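Local coordinates for protein Poly(beta-D-mannuronate) C5 epimerase (Pseudomonas syringae pv. tomato, PDB 4NK6) that converts beta-D-mannuronate residues of the linear polysaccharide alginate to alpha-L-guluronate in the periplasm and helps shield the new polymer on its way to export, at residues E24-P28 with N352-G356; P31-Y36 with I281-N285; I336-D342 with R358-R364; A382-M388 with E421-S427. The contacts are given in a common frame with arbitrary orientation. Residue numbers count along the deposited sequence, not the author numbering.

Interaction 1. Residues E24-P28 with N352-G356; sequences EMAKP and NLLWG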
loop_
_atom_site.group_PDB
_atom_site.type_symbol
_atom_site.label_atom_id
_atom_site.label_comp_id
_atom_site.label_asym_id
_atom_site.label_seq_id
_atom_site.Cartn_x
_atom_site.Cartn_y
_atom_site.Cartn_z
ATOM N N GLU A 24 32.494 -5.054 13.800
ATOM C CA GLU A 24 31.190 -4.409 13.929
ATOM C C GLU A 24 30.449 -4.451 12.585
ATOM O O GLU A 24 31.025 -4.828 11.562
ATOM C CB GLU A 24 31.350 -2.974 14.453
ATOM C CG GLU A 24 30.085 -2.349 15.047
ATOM C CD GLU A 24 29.404 -3.234 16.085
ATOM O OE1 GLU A 24 30.058 -3.595 17.089
ATOM O OE2 GLU A 24 28.211 -3.563 15.891
ATOM N N MET A 25 29.176 -4.069 12.598
ATOM C CA MET A 25 28.278 -4.257 11.464
ATOM C C MET A 25 28.567 -3.345 10.263
ATOM O O MET A 25 28.756 -2.135 10.421
ATOM C CB MET A 25 26.835 -4.041 11.933
ATOM C CG MET A 25 25.820 -5.012 11.359
ATOM S SD MET A 25 24.164 -4.652 11.995
ATOM C CE MET A 25 23.271 -6.111 11.459
ATOM N N ALA A 26 28.583 -3.929 9.066
ATOM C CA ALA A 26 28.709 -3.161 7.826
ATOM C C ALA A 26 27.350 -2.601 7.417
ATOM O O ALA A 26 26.312 -3.120 7.836
ATOM C CB ALA A 26 29.285 -4.026 6.709
ATOM N N LYS A 27 27.350 -1.548 6.601
ATOM C CA LYS A 27 26.091 -0.934 6.182
ATOM C C LYS A 27 25.265 -1.938 5.381
ATOM O O LYS A 27 25.825 -2.832 4.748
ATOM C CB LYS A 27 26.324 0.377 5.412
ATOM C CG LYS A 27 27.009 0.254 4.061
ATOM C CD LYS A 27 27.311 1.644 3.505
ATOM C CE LYS A 27 27.888 1.598 2.097
ATOM N NZ LYS A 27 26.868 1.211 1.079
ATOM N N PRO A 28 23.930 -1.826 5.447
ATOM C CA PRO A 28 23.092 -2.823 4.775
ATOM C C PRO A 28 23.219 -2.787 3.259
ATOM O O PRO A 28 23.467 -1.729 2.670
ATOM C CB PRO A 28 21.672 -2.435 5.199
ATOM C CG PRO A 28 21.764 -1.008 5.605
ATOM C CD PRO A 28 23.122 -0.863 6.215
ATOM N N ASN A 352 14.428 -6.449 13.708
ATOM C CA ASN A 352 14.451 -5.502 12.609
ATOM C C ASN A 352 15.665 -4.600 12.735
ATOM O O ASN A 352 16.151 -4.350 13.847
ATOM C CB ASN A 352 13.162 -4.662 12.601
ATOM C CG ASN A 352 11.939 -5.471 12.185
ATOM O OD1 ASN A 352 11.872 -5.965 11.066
ATOM N ND2 ASN A 352 10.964 -5.599 13.086
ATOM N N LEU A 353 16.148 -4.116 11.596
ATOM C CA LEU A 353 17.269 -3.188 11.563
ATOM C C LEU A 353 16.801 -1.802 11.128
ATOM O O LEU A 353 16.165 -1.654 10.084
ATOM C CB LEU A 353 18.358 -3.704 10.604
ATOM C CG LEU A 353 19.529 -2.762 10.299
ATOM C CD1 LEU A 353 20.338 -2.426 11.562
ATOM C CD2 LEU A 353 20.450 -3.320 9.198
ATOM N N LEU A 354 17.105 -0.795 11.944
ATOM C CA LEU A 354 16.899 0.600 11.574
ATOM C C LEU A 354 18.275 1.233 11.391
ATOM O O LEU A 354 19.030 1.364 12.355
ATOM C CB LEU A 354 16.096 1.344 12.652
ATOM C CG LEU A 354 14.564 1.242 12.623
ATOM C CD1 LEU A 354 14.071 -0.204 12.601
ATOM C CD2 LEU A 354 13.937 1.996 13.790
ATOM N N TRP A 355 18.605 1.596 10.152
ATOM C CA TRP A 355 19.935 2.116 9.823
ATOM C C TRP A 355 19.906 3.494 9.176
ATOM O O TRP A 355 19.360 3.657 8.084
ATOM C CB TRP A 355 20.670 1.172 8.866
ATOM C CG TRP A 355 22.109 1.565 8.661
ATOM C CD1 TRP A 355 22.580 2.667 7.990
ATOM C CD2 TRP A 355 23.267 0.866 9.138
ATOM N NE1 TRP A 355 23.953 2.693 8.026
ATOM C CE2 TRP A 355 24.401 1.600 8.722
ATOM C CE3 TRP A 355 23.458 -0.314 9.865
ATOM C CZ2 TRP A 355 25.706 1.194 9.019
ATOM C CZ3 TRP A 355 24.755 -0.713 10.159
ATOM C CH2 TRP A 355 25.858 0.038 9.737
ATOM N N GLY A 356 20.531 4.469 9.829
ATOM C CA GLY A 356 20.804 5.756 9.206
ATOM C C GLY A 356 19.591 6.595 8.844
ATOM O O GLY A 356 19.635 7.394 7.906
#

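Interaction 2. Residues P31-Y36 with I281-N285; sequences PDLSGY and IIAEN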
loop_
_atom_site.group_PDB
_atom_site.type_symbol
_atom_site.label_atom_id
_atom_site.label_comp_id
_atom_site.label_asym_id
_atom_site.label_seq_id
_atom_site.Cartn_x
_atom_site.Cartn_y
_atom_site.Cartn_z
ATOM N N PRO A 31 18.504 -3.395 -2.145
ATOM C CA PRO A 31 18.183 -3.805 -3.513
ATOM C C PRO A 31 18.464 -2.683 -4.501
ATOM O O PRO A 31 18.226 -1.510 -4.197
ATOM C CB PRO A 31 16.672 -4.072 -3.456
ATOM C CG PRO A 31 16.399 -4.383 -2.027
ATOM C CD PRO A 31 17.360 -3.562 -1.230
ATOM N N ASP A 32 18.974 -3.052 -5.668
ATOM C CA ASP A 32 19.213 -2.117 -6.752
ATOM C C ASP A 32 17.858 -1.694 -7.324
ATOM O O ASP A 32 16.995 -2.533 -7.541
ATOM C CB ASP A 32 20.092 -2.802 -7.807
ATOM C CG ASP A 32 20.273 -1.973 -9.052
ATOM O OD1 ASP A 32 20.213 -0.730 -8.965
ATOM O OD2 ASP A 32 20.482 -2.572 -10.126
ATOM N N LEU A 33 17.666 -0.395 -7.538
ATOM C CA LEU A 33 16.383 0.122 -8.019
ATOM C C LEU A 33 16.434 0.521 -9.494
ATOM O O LEU A 33 15.413 0.893 -10.083
ATOM C CB LEU A 33 15.957 1.340 -7.197
ATOM C CG LEU A 33 15.850 1.173 -5.681
ATOM C CD1 LEU A 33 15.533 2.512 -5.030
ATOM C CD2 LEU A 33 14.792 0.140 -5.336
ATOM N N SER A 34 17.625 0.443 -10.078
ATOM C CA SER A 34 17.882 1.011 -11.400
ATOM C C SER A 34 17.077 0.384 -12.540
ATOM O O SER A 34 16.874 1.017 -13.576
ATOM C CB SER A 34 19.380 0.969 -11.723
ATOM O OG SER A 34 19.818 -0.361 -11.928
ATOM N N GLY A 35 16.631 -0.854 -12.358
ATOM C CA GLY A 35 15.783 -1.503 -13.344
ATOM C C GLY A 35 14.287 -1.186 -13.236
ATOM O O GLY A 35 13.507 -1.585 -14.101
ATOM N N TYR A 36 13.873 -0.471 -12.191
ATOM C CA TYR A 36 12.451 -0.142 -12.021
ATOM C C TYR A 36 12.081 1.189 -12.685
ATOM O O TYR A 36 12.024 2.239 -12.033
ATOM C CB TYR A 36 12.051 -0.159 -10.537
ATOM C CG TYR A 36 12.418 -1.454 -9.836
ATOM C CD1 TYR A 36 12.139 -2.689 -10.416
ATOM C CD2 TYR A 36 13.088 -1.441 -8.617
ATOM C CE1 TYR A 36 12.502 -3.879 -9.788
ATOM C CE2 TYR A 36 13.449 -2.627 -7.979
ATOM C CZ TYR A 36 13.152 -3.836 -8.565
ATOM O OH TYR A 36 13.511 -5.003 -7.930
ATOM N N ILE A 281 9.766 -3.979 -1.634
ATOM C CA ILE A 281 10.730 -2.905 -1.813
ATOM C C ILE A 281 9.972 -1.584 -1.850
ATOM O O ILE A 281 9.311 -1.246 -2.836
ATOM C CB ILE A 281 11.561 -3.093 -3.105
ATOM C CG1 ILE A 281 12.437 -4.343 -3.000
ATOM C CG2 ILE A 281 12.429 -1.861 -3.384
ATOM C CD1 ILE A 281 13.107 -4.768 -4.328
ATOM N N ILE A 282 10.043 -0.852 -0.750
ATOM C CA ILE A 282 9.345 0.412 -0.633
ATOM C C ILE A 282 10.388 1.510 -0.531
ATOM O O ILE A 282 10.986 1.696 0.529
ATOM C CB ILE A 282 8.447 0.398 0.609
ATOM C CG1 ILE A 282 7.425 -0.742 0.489
ATOM C CG2 ILE A 282 7.730 1.732 0.770
ATOM C CD1 ILE A 282 6.716 -1.075 1.788
ATOM N N ALA A 283 10.613 2.233 -1.630
ATOM C CA ALA A 283 11.765 3.135 -1.718
ATOM C C ALA A 283 11.515 4.455 -2.459
ATOM O O ALA A 283 10.765 4.503 -3.436
ATOM C CB ALA A 283 12.939 2.406 -2.356
ATOM N N GLU A 284 12.174 5.517 -1.998
ATOM C CA GLU A 284 12.152 6.813 -2.686
ATOM C C GLU A 284 10.751 7.362 -2.929
ATOM O O GLU A 284 10.521 8.080 -3.907
ATOM C CB GLU A 284 12.957 6.748 -3.995
ATOM C CG GLU A 284 14.419 6.430 -3.735
ATOM C CD GLU A 284 15.283 6.448 -4.981
ATOM O OE1 GLU A 284 14.765 6.698 -6.095
ATOM O OE2 GLU A 284 16.496 6.204 -4.832
ATOM N N ASN A 285 9.821 7.018 -2.035
ATOM C CA ASN A 285 8.490 7.602 -2.065
ATOM C C ASN A 285 8.444 8.840 -1.180
ATOM O O ASN A 285 9.246 8.980 -0.254
ATOM C CB ASN A 285 7.431 6.588 -1.609
ATOM C CG ASN A 285 7.476 5.298 -2.412
ATOM O OD1 ASN A 285 7.056 5.264 -3.565
ATOM N ND2 ASN A 285 7.969 4.228 -1.796
#

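Interaction 3. Residues I336-D342 with R358-R364; sequences IYQNHTD and RVIANRR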
loop_
_atom_site.group_PDB
_atom_site.type_symbol
_atom_site.label_atom_id
_atom_site.label_comp_id
_atom_site.label_asym_id
_atom_site.label_seq_id
_atom_site.Cartn_x
_atom_site.Cartn_y
_atom_site.Cartn_z
ATOM N N ILE A 336 12.186 11.185 8.028
ATOM C CA ILE A 336 10.904 10.978 8.695
ATOM C C ILE A 336 10.661 12.113 9.674
ATOM O O ILE A 336 11.296 12.181 10.722
ATOM C CB ILE A 336 10.901 9.630 9.450
ATOM C CG1 ILE A 336 11.181 8.492 8.464
ATOM C CG2 ILE A 336 9.562 9.415 10.148
ATOM C CD1 ILE A 336 11.484 7.148 9.121
ATOM N N TYR A 337 9.746 13.011 9.335
ATOM C CA TYR A 337 9.717 14.290 10.025
ATOM C C TYR A 337 8.341 14.916 10.127
ATOM O O TYR A 337 7.494 14.690 9.282
ATOM C CB TYR A 337 10.716 15.276 9.372
ATOM C CG TYR A 337 10.479 15.577 7.896
ATOM C CD1 TYR A 337 10.986 14.743 6.905
ATOM C CD2 TYR A 337 9.771 16.704 7.499
ATOM C CE1 TYR A 337 10.781 15.014 5.557
ATOM C CE2 TYR A 337 9.561 16.992 6.145
ATOM C CZ TYR A 337 10.073 16.138 5.183
ATOM O OH TYR A 337 9.869 16.395 3.845
ATOM N N GLN A 338 8.121 15.694 11.183
ATOM C CA GLN A 338 6.911 16.508 11.290
ATOM C C GLN A 338 5.628 15.680 11.280
ATOM O O GLN A 338 4.554 16.191 10.967
ATOM C CB GLN A 338 6.879 17.603 10.201
ATOM C CG GLN A 338 8.040 18.601 10.327
ATOM C CD GLN A 338 8.075 19.654 9.216
ATOM O OE1 GLN A 338 7.520 19.467 8.131
ATOM N NE2 GLN A 338 8.735 20.763 9.490
ATOM N N ASN A 339 5.738 14.405 11.638
ATOM C CA ASN A 339 4.539 13.593 11.859
ATOM C C ASN A 339 3.930 13.943 13.209
ATOM O O ASN A 339 4.642 14.392 14.111
ATOM C CB ASN A 339 4.869 12.106 11.738
ATOM C CG ASN A 339 5.365 11.747 10.348
ATOM O OD1 ASN A 339 4.576 11.668 9.400
ATOM N ND2 ASN A 339 6.680 11.549 10.210
ATOM N N HIS A 340 2.618 13.766 13.351
ATOM C CA HIS A 340 1.938 14.290 14.530
ATOM C C HIS A 340 2.060 13.375 15.743
ATOM O O HIS A 340 1.760 13.793 16.856
ATOM C CB HIS A 340 0.469 14.616 14.256
ATOM C CG HIS A 340 0.262 15.658 13.202
ATOM N ND1 HIS A 340 -0.921 16.352 13.070
ATOM C CD2 HIS A 340 1.072 16.102 12.213
ATOM C CE1 HIS A 340 -0.825 17.188 12.052
ATOM N NE2 HIS A 340 0.373 17.055 11.513
ATOM N N THR A 341 2.472 12.129 15.537
ATOM C CA THR A 341 2.906 11.325 16.684
ATOM C C THR A 341 4.396 10.957 16.556
ATOM O O THR A 341 5.240 11.848 16.596
ATOM C CB THR A 341 1.986 10.112 17.003
ATOM O OG1 THR A 341 1.954 9.207 15.900
ATOM C CG2 THR A 341 0.545 10.576 17.351
ATOM N N ASP A 342 4.733 9.678 16.418
ATOM C CA ASP A 342 6.153 9.294 16.389
ATOM C C ASP A 342 6.731 9.364 14.976
ATOM O O ASP A 342 5.988 9.341 13.997
ATOM C CB ASP A 342 6.357 7.861 16.882
ATOM C CG ASP A 342 5.826 7.623 18.282
ATOM O OD1 ASP A 342 5.850 8.551 19.115
ATOM O OD2 ASP A 342 5.386 6.485 18.539
ATOM N N ARG A 358 16.930 9.610 9.436
ATOM C CA ARG A 358 16.943 10.934 10.020
ATOM C C ARG A 358 15.529 11.261 10.473
ATOM O O ARG A 358 14.649 11.552 9.662
ATOM C CB ARG A 358 17.483 11.948 9.012
ATOM C CG ARG A 358 18.983 11.771 8.752
ATOM C CD ARG A 358 19.493 12.733 7.698
ATOM N NE ARG A 358 19.092 12.307 6.369
ATOM C CZ ARG A 358 19.798 11.472 5.617
ATOM N NH1 ARG A 358 20.944 10.982 6.074
ATOM N NH2 ARG A 358 19.367 11.140 4.412
ATOM N N VAL A 359 15.316 11.164 11.783
ATOM C CA VAL A 359 13.995 11.298 12.372
ATOM C C VAL A 359 13.919 12.630 13.109
ATOM O O VAL A 359 14.462 12.786 14.201
ATOM C CB VAL A 359 13.714 10.111 13.316
ATOM C CG1 VAL A 359 12.269 10.071 13.691
ATOM C CG2 VAL A 359 14.088 8.807 12.618
ATOM N N ILE A 360 13.242 13.595 12.500
ATOM C CA ILE A 360 13.385 14.989 12.892
ATOM C C ILE A 360 12.044 15.640 13.182
ATOM O O ILE A 360 11.133 15.547 12.374
ATOM C CB ILE A 360 14.022 15.814 11.732
ATOM C CG1 ILE A 360 15.233 15.088 11.138
ATOM C CG2 ILE A 360 14.370 17.216 12.212
ATOM C CD1 ILE A 360 16.405 14.899 12.127
ATOM N N ALA A 361 11.937 16.323 14.318
ATOM C CA ALA A 361 10.792 17.189 14.598
ATOM C C ALA A 361 9.436 16.508 14.461
ATOM O O ALA A 361 8.487 17.125 14.001
ATOM C CB ALA A 361 10.844 18.481 13.716
ATOM N N ASN A 362 9.340 15.240 14.850
ATOM C CA ASN A 362 8.028 14.622 15.030
ATOM C C ASN A 362 7.457 15.057 16.381
ATOM O O ASN A 362 8.216 15.321 17.308
ATOM C CB ASN A 362 8.123 13.097 14.911
ATOM C CG ASN A 362 8.699 12.657 13.566
ATOM O OD1 ASN A 362 7.993 12.614 12.557
ATOM N ND2 ASN A 362 9.990 12.339 13.548
ATOM N N ARG A 363 6.133 15.161 16.497
ATOM C CA ARG A 363 5.548 15.793 17.683
ATOM C C ARG A 363 5.762 14.980 18.952
ATOM O O ARG A 363 5.853 15.536 20.044
ATOM C CB ARG A 363 4.055 16.106 17.489
ATOM C CG ARG A 363 3.790 17.246 16.508
ATOM C CD ARG A 363 2.307 17.536 16.333
ATOM N NE ARG A 363 2.083 18.453 15.220
ATOM C CZ ARG A 363 0.905 18.988 14.913
ATOM N NH1 ARG A 363 -0.167 18.700 15.642
ATOM N NH2 ARG A 363 0.800 19.816 13.882
ATOM N N ARG A 364 5.834 13.665 18.807
ATOM C CA ARG A 364 6.051 12.798 19.965
ATOM C C ARG A 364 7.473 12.228 19.952
ATOM O O ARG A 364 8.424 13.003 19.934
ATOM C CB ARG A 364 4.949 11.734 20.078
ATOM C CG ARG A 364 3.579 12.373 20.382
ATOM C CD ARG A 364 2.474 11.364 20.727
ATOM N NE ARG A 364 2.786 10.571 21.916
ATOM C CZ ARG A 364 2.546 10.967 23.168
ATOM N NH1 ARG A 364 2.867 10.182 24.186
ATOM N NH2 ARG A 364 1.992 12.147 23.407
HETATM O O HOH W 1 3.813 8.213 20.684
#

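Interaction 4. Residues A382-M388 with E421-S427; sequences AMANGLM and ELSSNGS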
loop_
_atom_site.group_PDB
_atom_site.type_symbol
_atom_site.label_atom_id
_atom_site.label_comp_id
_atom_site.label_asym_id
_atom_site.label_seq_id
_atom_site.Cartn_x
_atom_site.Cartn_y
_atom_site.Cartn_z
ATOM N N ALA A 382 18.143 11.192 15.629
ATOM C CA ALA A 382 16.841 11.601 16.146
ATOM C C ALA A 382 17.000 12.955 16.810
ATOM O O ALA A 382 17.601 13.075 17.878
ATOM C CB ALA A 382 16.303 10.574 17.149
ATOM N N MET A 383 16.460 13.982 16.170
ATOM C CA MET A 383 16.680 15.336 16.629
ATOM C C MET A 383 15.402 16.143 16.673
ATOM O O MET A 383 14.562 16.040 15.777
ATOM C CB MET A 383 17.673 16.043 15.706
ATOM C CG MET A 383 19.134 15.756 16.005
ATOM S SD MET A 383 20.195 17.019 15.250
ATOM C CE MET A 383 19.721 18.475 16.189
ATOM N N ALA A 384 15.274 16.947 17.719
ATOM C CA ALA A 384 14.225 17.952 17.800
ATOM C C ALA A 384 12.820 17.361 17.829
ATOM O O ALA A 384 11.857 18.042 17.498
ATOM C CB ALA A 384 14.362 18.971 16.648
ATOM N N ASN A 385 12.704 16.095 18.216
ATOM C CA ASN A 385 11.390 15.505 18.405
ATOM C C ASN A 385 10.780 16.050 19.672
ATOM O O ASN A 385 11.499 16.443 20.588
ATOM C CB ASN A 385 11.476 13.978 18.426
ATOM C CG ASN A 385 11.987 13.419 17.109
ATOM O OD1 ASN A 385 11.253 13.363 16.124
ATOM N ND2 ASN A 385 13.259 13.031 17.078
ATOM N N GLY A 386 9.455 16.085 19.725
ATOM C CA GLY A 386 8.764 16.701 20.845
ATOM C C GLY A 386 9.007 15.979 22.158
ATOM O O GLY A 386 9.050 16.595 23.221
ATOM N N LEU A 387 9.164 14.663 22.102
ATOM C CA LEU A 387 9.361 13.909 23.344
ATOM C C LEU A 387 10.763 13.284 23.400
ATOM O O LEU A 387 11.758 14.014 23.425
ATOM C CB LEU A 387 8.233 12.886 23.565
ATOM C CG LEU A 387 6.852 13.543 23.736
ATOM C CD1 LEU A 387 5.728 12.509 23.721
ATOM C CD2 LEU A 387 6.768 14.420 25.017
ATOM N N MET A 388 10.854 11.958 23.419
ATOM C CA MET A 388 12.167 11.308 23.486
ATOM C C MET A 388 12.742 11.120 22.090
ATOM O O MET A 388 12.001 11.016 21.107
ATOM C CB MET A 388 12.089 9.948 24.186
ATOM C CG MET A 388 11.669 9.997 25.636
ATOM S SD MET A 388 12.885 10.805 26.695
ATOM C CE MET A 388 12.047 10.660 28.278
ATOM N N GLU A 421 23.096 9.890 16.321
ATOM C CA GLU A 421 22.990 11.025 17.222
ATOM C C GLU A 421 21.574 11.222 17.761
ATOM O O GLU A 421 20.595 11.089 17.031
ATOM C CB GLU A 421 23.483 12.298 16.517
ATOM C CG GLU A 421 23.227 13.570 17.300
ATOM C CD GLU A 421 24.016 14.757 16.780
ATOM O OE1 GLU A 421 23.657 15.896 17.142
ATOM O OE2 GLU A 421 24.995 14.562 16.023
ATOM N N LEU A 422 21.485 11.533 19.048
ATOM C CA LEU A 422 20.230 11.889 19.692
ATOM C C LEU A 422 20.440 13.249 20.303
ATOM O O LEU A 422 21.248 13.377 21.216
ATOM C CB LEU A 422 19.919 10.904 20.823
ATOM C CG LEU A 422 20.018 9.426 20.462
ATOM C CD1 LEU A 422 19.768 8.528 21.677
ATOM C CD2 LEU A 422 19.046 9.092 19.323
ATOM N N SER A 423 19.743 14.273 19.816
ATOM C CA SER A 423 19.947 15.604 20.389
ATOM C C SER A 423 18.771 16.553 20.195
ATOM O O SER A 423 17.965 16.377 19.284
ATOM C CB SER A 423 21.243 16.228 19.860
ATOM O OG SER A 423 21.205 16.355 18.456
ATOM N N SER A 424 18.667 17.532 21.092
ATOM C CA SER A 424 17.613 18.555 21.051
ATOM C C SER A 424 16.191 18.010 21.166
ATOM O O SER A 424 15.240 18.698 20.807
ATOM C CB SER A 424 17.722 19.409 19.782
ATOM O OG SER A 424 19.012 19.961 19.649
ATOM N N ASN A 425 16.037 16.791 21.675
ATOM C CA ASN A 425 14.693 16.230 21.852
ATOM C C ASN A 425 14.030 16.796 23.095
ATOM O O ASN A 425 14.698 17.081 24.092
ATOM C CB ASN A 425 14.727 14.698 21.871
ATOM C CG ASN A 425 15.270 14.119 20.576
ATOM O OD1 ASN A 425 14.588 14.127 19.547
ATOM N ND2 ASN A 425 16.506 13.622 20.613
ATOM N N GLY A 426 12.719 16.991 23.022
ATOM C CA GLY A 426 11.998 17.687 24.071
ATOM C C GLY A 426 12.120 17.063 25.450
ATOM O O GLY A 426 12.253 17.782 26.434
ATOM N N SER A 427 12.089 15.733 25.529
ATOM C CA SER A 427 12.063 15.063 26.833
ATOM C C SER A 427 13.374 14.363 27.200
ATOM O O SER A 427 13.491 13.780 28.276
ATOM C CB SER A 427 10.895 14.065 26.907
ATOM O OG SER A 427 9.650 14.733 26.789
HETATM O O HOH W 2 8.806 17.106 26.438
#

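Interaction 1. Residues E24-P28 with N352-G356
Trp355 lays one face of its indole under the extended backbone of Lys27 and Pro28. Two CH-pi contacts define the overlap: Lys27 CA stands 3.9 Å from the centroid of the Trp355 six-membered ring, 23° off the normal, and Pro28 CD stands 3.6 Å from that of the five-membered ring, 19° off it. The carbonyl of Met25 approaches the same indole near its plane, with Met25 O 3.7 Å from Trp355 CH2. Trp355 gives up 94 Å² to the contact, the largest share of any residue here. Strand 353-355 belongs to one coil of the right-handed parallel beta-helix, bonded through its backbone to strands 330-337 and 375-378; the CA-to-CB bonds of Leu353 and Trp355 both point toward the N-terminal segment, which runs over the outside of the coil without regular structure. Leu353 lies beside the indole and adds looser apolar packing: Leu353 CD1 is 4.4 Å from Met25 SD, and Leu353 CD2 is 4.3 Å from Pro28 CB. Lys27 turns its amino end away from Trp355. Tyr378 of the following coil meets the Trp355 ring with the planes nearly parallel (about 5°), and Tyr378 OH is hydrogen-bonded to Glu24 OE2.

Interaction 2. Residues P31-Y36 with I281-N285
Ile281 and Leu33 carry most of this contact, with 80 and 67 Å² covered respectively out of 237 Å² summed over both sides. Ile281 reaches out with chi1 m and chi2 t, which puts its CD1 methyl between two partners: Ile281 CD1 lies 3.7 Å from Pro31 CB and 3.6 Å from Tyr36 OH. Its other branch meets the leucine, Ile281 CG2 to Leu33 CD2 being 3.7 Å. Leu33 then spans two positions of the strand, because its second methyl touches the next outward-facing residue, Leu33 CD1 to Ala283 CB 3.7 Å, and also borders the carboxylate of Glu284, with Leu33 CD1 3.8 Å from Glu284 OE2. The loop is folded to present these groups together. A type I turn from Leu33 to Tyr36, closed by Tyr36 N to Leu33 O at 2.9 Å, brings the tyrosine back toward the strand, so that it and Pro31 both reach Ile281 CD1, and an Asx turn at Asp32 overlaps its start, Ser34 N to Asp32 OD1 being 3.1 Å; Ser34 OG also donates to Asp32 OD2 at 2.9 Å. The contact therefore joins the N-terminal segment, just ahead of helix 38-41, to the outside of the right-handed beta-helix at strand 281-288, where Phe306 and Phe308 of strand 306-308 extend the apolar surface under Pro31 and Leu33, and Trp235 of strand 233-236 meets Tyr36 edge-to-face.

Interaction 3. Residues I336-D342 with R358-R364
Asn362 supplies the most telling polar links. Its ND2 donates to Ile336 O at 3.1 Å, while Asn362 OD1 accepts from both Asn339 N at 3.0 Å and Asn339 ND2 at 2.9 Å, so one amide bonds to the strand end and the turn of the preceding coil. Parallel backbone pairing runs beside it: Ile336 N to Arg358 O and Ile360 N to Ile336 O, both 3.0 Å, then Gln338 N to Ile360 O at 3.2 Å. Beyond the strands the turns stay in step through Arg363 N to Asn339 O and Arg364 N to Thr341 O, both 2.9 Å. A water joins the turn ends, 2.6 Å from Asp342 OD1 and 2.9 Å from Arg364 NE, while Asp342 OD2 forms a salt bridge with Arg368. Further out, the Arg363 guanidinium stacks flat on the His340 ring, centres 3.7 Å apart and planes at 10°. Apolar packing is modest: Ile336 CB to Val359 CG1 is 4.5 Å on one face of the sheet, Tyr337 CB to Ile360 CB 4.1 Å on the other. Asn339 in turn bonds to Asn315, and Asn385 receives Asn362 N, so equivalent asparagines lie stacked at the same turn of successive coils: an asparagine ladder, characteristic of the right-handed parallel beta-helix.

Interaction 4. Residues A382-M388 with E421-S427
This is parallel strand pairing continued into stacked turns, between two coils near the C-terminal end of the modelled chain. Ala382 pairs with Leu422 and Met383 with Ser423, at CA separations of 4.9 and 5.0 Å. The bonds Ala382 N to Glu421 O (2.8 Å), Ser423 N to Ala382 O (3.1 Å) and Ala384 N to Ser423 O (3.2 Å) fix the register. Past the strands, Gly426 N to Asn385 O (2.8 Å) and Ser427 N to Leu387 O (2.7 Å) keep the two turns aligned. Asn425 forms a rung of the asparagine ladder of the right-handed beta-helix: Asn425 ND2 donates to Ala382 O at 3.0 Å, and Asn425 OD1 receives Asn385 N and Asn385 ND2, each at 3.0 Å. The ladder continues into the preceding coil, since Asn385 bonds to Val359 O and Asn362 N. Close stacking leaves little space at Gly426, where a CB would come within 1.9 Å of Gly386 O, a clash that glycine avoids. Among the side chains, Ala382 CB packs on Leu422 CD2 at 3.8 Å on one face of the sheet; on the other, Met383 CG comes within 3.3 Å of Ser423 OG, whose hydroxyl donates to Glu421 OE1 at 2.8 Å. Met388 SD lies 3.4 Å from Ser427 O. A water sits 3.3 Å from Gly386 O and 2.5 Å from Ser427 OG.

Overall arrangement
From the N terminus, the chain first runs along the outside of the beta-helix. Interaction 1 closes a loop of 323 intervening residues on strand 353-355, and interaction 2, falling within that span, closes one of 244 on strand 281-288; their centres are about 18 Å apart. Interaction 3 joins neighbouring coils across only 15 residues, and crosses interaction 1 because segment 352-356 lies between 336-342 and 358-364. Interaction 4 follows in series, spanning 32 residues. Interactions 3 and 4 touch, with probable hydrogen bonds Asn362 O to Gly386 N and Arg364 O to Leu387 N, both 2.8 Å. Thus two contacts attach the leading segment to the beta-helix, and two stack its coils.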